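Succinylglutamatedesuccinylase/aspartoacylase (Rhodobacter sphaeroides 2.4.1, PDB 3CDX) probably acts as a metal-dependent hydrolase of carbon-nitrogen bonds, other than peptide bonds, in linear amides. Local coordinates at residues S9-D14 and Q128-F133; A27-S32 and G39-P44. All blocks are in the same frame, centred on the assembly; numbering follows the deposited sequence.

Interaction 1. Residues S9-D14 and Q128-F133; sequences SRIACD and QMLAHF
Apolar packing flanked by a water bridge sets Ile-11, in the loop before strand 21-30, against Met-129, Leu-130 and Phe-133 of helix 126-138. The branches of Ile-11 divide the work. Ile-11 CG2 stands over the centre of one face of the Phe-133 ring, 3.9 Å from the centroid and 8° off the normal, which defines a CH-pi contact. CG1, anti to the carbonyl carbon (chi1 -52°), meets Met-129, with Ile-11 CG1 3.8 Å from Met-129 CG. Beyond it, Ile-11 CD1 reaches the helix surface, 3.7 Å from Phe-133 CB and also against Leu-130 CD1. An alanine in place of Ile-11 would probably leave a gap against Met-129, Leu-130 and Phe-133 CB and deprive the Phe-133 face of its CH-pi partner.

The polar part lies beside this packing. Ser-9 OG accepts from Ile-11 N at 3.0 Å, fixing the loop locally. A water lies 2.8 Å from the same Ser-9 OG and donates to Met-129 O at 2.6 Å. It also bonds to His-132 ND1 (2.8 Å) in the plane of the imidazole, so one water joins the loop to a backbone carbonyl and a side chain of the helix.

Leu-130 is about 10 Å from the calcium ligand His-63, side chain to side chain, so this is structural packing at a distance from the metal site: an ST turn at Ser-9, in an N-terminal segment docked on a helix.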
loop_
_atom_site.group_PDB
_atom_site.type_symbol
_atom_site.label_atom_id
_atom_site.label_comp_id
_atom_site.label_asym_id
_atom_site.label_seq_id
_atom_site.Cartn_x
_atom_site.Cartn_y
_atom_site.Cartn_z
ATOM N N SER A 9 7.692 5.938 31.135
ATOM C CA SER A 9 8.049 5.368 29.757
ATOM C C SER A 9 8.176 3.843 29.622
ATOM O O SER A 9 8.837 3.176 30.413
ATOM C CB SER A 9 9.313 6.027 29.149
ATOM O OG SER A 9 9.427 5.699 27.762
ATOM N N ARG A 10 7.581 3.318 28.559
ATOM C CA ARG A 10 7.773 1.920 28.161
ATOM C C ARG A 10 9.149 1.721 27.484
ATOM O O ARG A 10 9.627 0.583 27.350
ATOM C CB ARG A 10 6.672 1.497 27.194
ATOM C CG ARG A 10 5.217 1.699 27.696
ATOM C CD ARG A 10 4.201 1.293 26.604
ATOM N NE ARG A 10 4.443 -0.120 26.222
ATOM C CZ ARG A 10 4.307 -0.626 24.992
ATOM N NH1 ARG A 10 3.887 0.141 23.974
ATOM N NH2 ARG A 10 4.592 -1.905 24.782
ATOM N N ILE A 11 9.767 2.813 27.032
ATOM C CA ILE A 11 11.106 2.757 26.449
ATOM C C ILE A 11 12.117 2.530 27.570
ATOM O O ILE A 11 12.202 3.324 28.484
ATOM C CB ILE A 11 11.464 4.044 25.641
ATOM C CG1 ILE A 11 10.356 4.345 24.632
ATOM C CG2 ILE A 11 12.866 3.905 24.987
ATOM C CD1 ILE A 11 10.754 5.247 23.468
ATOM N N ALA A 12 12.868 1.439 27.501
ATOM C CA ALA A 12 13.740 1.049 28.594
ATOM C C ALA A 12 15.160 1.504 28.300
ATOM O O ALA A 12 15.623 1.386 27.168
ATOM C CB ALA A 12 13.705 -0.484 28.777
ATOM N N CYS A 13 15.851 2.004 29.314
ATOM C CA CYS A 13 17.260 2.335 29.182
ATOM C C CYS A 13 17.935 1.995 30.492
ATOM O O CYS A 13 17.429 2.331 31.563
ATOM C CB CYS A 13 17.453 3.818 28.848
ATOM S SG CYS A 13 19.111 4.304 28.392
ATOM N N ASP A 14 19.078 1.320 30.399
ATOM C CA ASP A 14 19.847 0.926 31.596
ATOM C C ASP A 14 21.012 1.875 31.912
ATOM O O ASP A 14 21.706 1.685 32.896
ATOM C CB ASP A 14 20.363 -0.515 31.443
ATOM C CG ASP A 14 19.236 -1.524 31.274
ATOM O OD1 ASP A 14 18.161 -1.391 31.938
ATOM O OD2 ASP A 14 19.416 -2.448 30.466
ATOM N N GLN A 128 4.649 8.965 19.190
ATOM C CA GLN A 128 4.175 9.643 20.392
ATOM C C GLN A 128 4.902 9.170 21.650
ATOM O O GLN A 128 5.213 9.982 22.534
ATOM C CB GLN A 128 2.652 9.473 20.575
ATOM C CG GLN A 128 1.745 10.041 19.453
ATOM C CD GLN A 128 0.260 9.799 19.733
ATOM O OE1 GLN A 128 -0.181 8.656 19.908
ATOM N NE2 GLN A 128 -0.508 10.879 19.796
ATOM N N MET A 129 5.155 7.860 21.739
ATOM C CA MET A 129 5.848 7.271 22.898
ATOM C C MET A 129 7.346 7.657 22.905
ATOM O O MET A 129 7.966 7.939 23.954
ATOM C CB MET A 129 5.649 5.734 22.842
ATOM C CG MET A 129 6.725 4.904 23.546
ATOM S SD MET A 129 6.639 3.084 23.332
ATOM C CE MET A 129 7.863 2.983 21.962
ATOM N N LEU A 130 7.924 7.688 21.716
ATOM C CA LEU A 130 9.296 8.149 21.567
ATOM C C LEU A 130 9.416 9.654 21.868
ATOM O O LEU A 130 10.355 10.075 22.511
ATOM C CB LEU A 130 9.856 7.788 20.161
ATOM C CG LEU A 130 11.288 8.245 19.872
ATOM C CD1 LEU A 130 12.281 7.660 20.973
ATOM C CD2 LEU A 130 11.672 7.823 18.443
ATOM N N ALA A 131 8.476 10.466 21.408
ATOM C CA ALA A 131 8.529 11.883 21.720
ATOM C C ALA A 131 8.449 12.064 23.244
ATOM O O ALA A 131 9.174 12.865 23.800
ATOM C CB ALA A 131 7.415 12.629 21.029
ATOM N N HIS A 132 7.570 11.307 23.922
ATOM C CA HIS A 132 7.461 11.418 25.386
ATOM C C HIS A 132 8.766 11.060 26.124
ATOM O O HIS A 132 9.215 11.788 27.032
ATOM C CB HIS A 132 6.285 10.595 25.925
ATOM C CG HIS A 132 6.290 10.453 27.421
ATOM N ND1 HIS A 132 6.839 9.358 28.061
ATOM C CD2 HIS A 132 5.819 11.272 28.401
ATOM C CE1 HIS A 132 6.717 9.515 29.371
ATOM N NE2 HIS A 132 6.102 10.665 29.605
ATOM N N PHE A 133 9.402 9.962 25.725
ATOM C CA PHE A 133 10.688 9.546 26.325
ATOM C C PHE A 133 11.724 10.648 26.183
ATOM O O PHE A 133 12.462 10.919 27.106
ATOM C CB PHE A 133 11.186 8.245 25.663
ATOM C CG PHE A 133 12.599 7.804 26.090
ATOM C CD1 PHE A 133 12.810 7.140 27.307
ATOM C CD2 PHE A 133 13.694 8.043 25.267
ATOM C CE1 PHE A 133 14.077 6.738 27.700
ATOM C CE2 PHE A 133 14.996 7.640 25.660
ATOM C CZ PHE A 133 15.180 6.982 26.885
HETATM O O HOH W 1 7.476 7.186 26.445
#

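Interaction 2. Residues A27-S32 and G39-P44; sequences ARAPLS and GTVEIP
Peptide planes are the flat groups that meet between Ala-27, Ala-29 and Leu-31 on one side and Gly-39, Val-41 and Ile-43 on the other. Ala-27 O takes Ile-43 N in its carbonyl plane at 2.9 Å, and Ala-29 O takes Val-41 N likewise at 2.7 Å. The Gly-39 carbonyl is approached differently: Leu-31 N sits above its plane, 46° out of it, yet the bond from Leu-31 N to Gly-39 O is 2.8 Å long and nearly straight at the hydrogen. With the return bonds from Ala-27 N to Ile-43 O and from Ala-29 N to Val-41 O, five backbone bonds join the two segments.

The register is that of an antiparallel ladder. Ala-27 with Ile-43 and Ala-29 with Val-41 are hydrogen-bonded pairs; Arg-28 with Glu-42 and Pro-30 with Thr-40 are non-hydrogen-bonded pairs. The short strand axes run at 150° to each other. A CA-H...O contact adds to the ladder, with Thr-40 CA 3.2 Å from Ala-29 O.

On the face carrying Ala-27, Ala-29, Val-41 and Ile-43, Val-41 CG1 sits between its own backbone N and carbonyl carbon (chi1 56°), 3.6 Å from Ala-29 CB. From beyond the last bridged pair, Leu-31 CD1 approaches the same Val-41 CG1 at 4.0 Å, their side chains crossing obliquely. On the other face Arg-28 and Glu-42 are neighbours without pairing, Arg-28 NE being 7.0 Å from Glu-42 OE2. Arg-28 instead makes a salt bridge to Asp-14, and Glu-42 one to Arg-329 of a second subunit; Thr-40 OG1 is hydrogen-bonded to Gly-330 O of that same subunit.

This is one end of the beta hairpin of strands 21-30 and 40-50. Phe-126 of helix 126-138 packs on Ala-29, Leu-31 and Val-41, Met-97 of helix 97-102 on Val-41 and Ile-43, and strand 40-50 pairs onward with strand 87-92.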
loop_
_atom_site.group_PDB
_atom_site.type_symbol
_atom_site.label_atom_id
_atom_site.label_comp_id
_atom_site.label_asym_id
_atom_site.label_seq_id
_atom_site.Cartn_x
_atom_site.Cartn_y
_atom_site.Cartn_z
ATOM N N ALA A 27 18.622 2.822 24.077
ATOM C CA ALA A 27 17.312 2.692 24.714
ATOM C C ALA A 27 16.495 1.726 23.875
ATOM O O ALA A 27 16.504 1.813 22.667
ATOM C CB ALA A 27 16.611 4.043 24.848
ATOM N N ARG A 28 15.764 0.828 24.515
ATOM C CA ARG A 28 15.015 -0.203 23.807
ATOM C C ARG A 28 13.556 0.194 23.731
ATOM O O ARG A 28 12.832 0.159 24.750
ATOM C CB ARG A 28 15.169 -1.553 24.526
ATOM C CG ARG A 28 16.609 -1.991 24.657
ATOM C CD ARG A 28 16.797 -3.285 25.478
ATOM N NE ARG A 28 16.403 -3.219 26.905
ATOM C CZ ARG A 28 17.140 -2.687 27.887
ATOM N NH1 ARG A 28 18.310 -2.122 27.629
ATOM N NH2 ARG A 28 16.691 -2.697 29.137
ATOM N N ALA A 29 13.127 0.607 22.545
ATOM C CA ALA A 29 11.764 1.072 22.363
ATOM C C ALA A 29 10.912 -0.073 21.858
ATOM O O ALA A 29 11.229 -0.649 20.778
ATOM C CB ALA A 29 11.714 2.231 21.379
ATOM N N PRO A 30 9.817 -0.391 22.594
ATOM C CA PRO A 30 8.931 -1.500 22.152
ATOM C C PRO A 30 8.295 -1.167 20.814
ATOM O O PRO A 30 7.856 -0.029 20.610
ATOM C CB PRO A 30 7.840 -1.581 23.240
ATOM C CG PRO A 30 8.267 -0.695 24.352
ATOM C CD PRO A 30 9.293 0.295 23.796
ATOM N N LEU A 31 8.253 -2.151 19.907
ATOM C CA LEU A 31 7.643 -1.948 18.586
ATOM C C LEU A 31 6.996 -3.256 18.068
ATOM O O LEU A 31 7.687 -4.135 17.488
ATOM C CB LEU A 31 8.659 -1.379 17.597
ATOM C CG LEU A 31 8.193 -0.607 16.337
ATOM C CD1 LEU A 31 9.341 0.189 15.775
ATOM C CD2 LEU A 31 7.671 -1.516 15.250
ATOM N N SER A 32 5.685 -3.359 18.310
ATOM C CA SER A 32 4.847 -4.497 17.976
ATOM C C SER A 32 4.650 -4.647 16.458
ATOM O O SER A 32 4.110 -3.745 15.812
ATOM C CB SER A 32 3.498 -4.324 18.687
ATOM O OG SER A 32 2.690 -5.491 18.601
ATOM N N GLY A 39 8.727 -7.130 19.648
ATOM C CA GLY A 39 9.919 -6.570 19.008
ATOM C C GLY A 39 10.335 -5.255 19.647
ATOM O O GLY A 39 9.541 -4.618 20.368
ATOM N N THR A 40 11.576 -4.839 19.377
ATOM C CA THR A 40 12.130 -3.607 19.940
ATOM C C THR A 40 12.946 -2.866 18.872
ATOM O O THR A 40 13.528 -3.492 17.970
ATOM C CB THR A 40 13.070 -3.850 21.186
ATOM O OG1 THR A 40 14.283 -4.484 20.779
ATOM C CG2 THR A 40 12.438 -4.709 22.277
ATOM N N VAL A 41 12.994 -1.540 18.954
ATOM C CA VAL A 41 13.956 -0.803 18.161
ATOM C C VAL A 41 15.005 -0.203 19.122
ATOM O O VAL A 41 14.660 0.425 20.128
ATOM C CB VAL A 41 13.246 0.246 17.251
ATOM C CG1 VAL A 41 12.435 1.113 18.058
ATOM C CG2 VAL A 41 14.237 1.095 16.483
ATOM N N GLU A 42 16.276 -0.413 18.812
ATOM C CA GLU A 42 17.376 0.118 19.613
ATOM C C GLU A 42 17.766 1.522 19.153
ATOM O O GLU A 42 18.141 1.748 17.981
ATOM C CB GLU A 42 18.586 -0.821 19.541
ATOM C CG GLU A 42 18.342 -2.130 20.314
ATOM C CD GLU A 42 19.346 -3.256 20.021
ATOM O OE1 GLU A 42 20.260 -3.105 19.190
ATOM O OE2 GLU A 42 19.188 -4.328 20.631
ATOM N N ILE A 43 17.703 2.454 20.099
ATOM C CA ILE A 43 17.995 3.846 19.825
ATOM C C ILE A 43 19.352 4.144 20.482
ATOM O O ILE A 43 19.457 4.160 21.706
ATOM C CB ILE A 43 16.913 4.798 20.414
ATOM C CG1 ILE A 43 15.478 4.347 20.125
ATOM C CG2 ILE A 43 17.192 6.295 20.007
ATOM C CD1 ILE A 43 14.892 4.630 18.763
ATOM N N PRO A 44 20.393 4.374 19.674
ATOM C CA PRO A 44 21.723 4.665 20.257
ATOM C C PRO A 44 21.805 5.910 21.177
ATOM O O PRO A 44 21.333 6.991 20.816
ATOM C CB PRO A 44 22.643 4.806 19.028
ATOM C CG PRO A 44 21.741 4.938 17.841
ATOM C CD PRO A 44 20.423 4.325 18.191
#

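From the N terminus, residues 9-14 come first and find their partner 128-133 far along the chain, so interaction 1 closes a long loop. Interaction 2 lies wholly inside that loop: the chain runs through 27-32, turns, and returns at 39-44, closing a short hairpin. The two contacts, with centres about 9 Å apart, also touch directly. Ala-12 O is 2.7 Å from Arg-28 N, a probable hydrogen bond, while Met-129 CE packs against Pro-30 O and Arg-10 O against Pro-30 CG. The first strand of the hairpin therefore has strand 40-50 along one edge and the N-terminal segment along the other, and helix 126-138, which supplies one side of interaction 1, also packs on the hairpin of interaction 2.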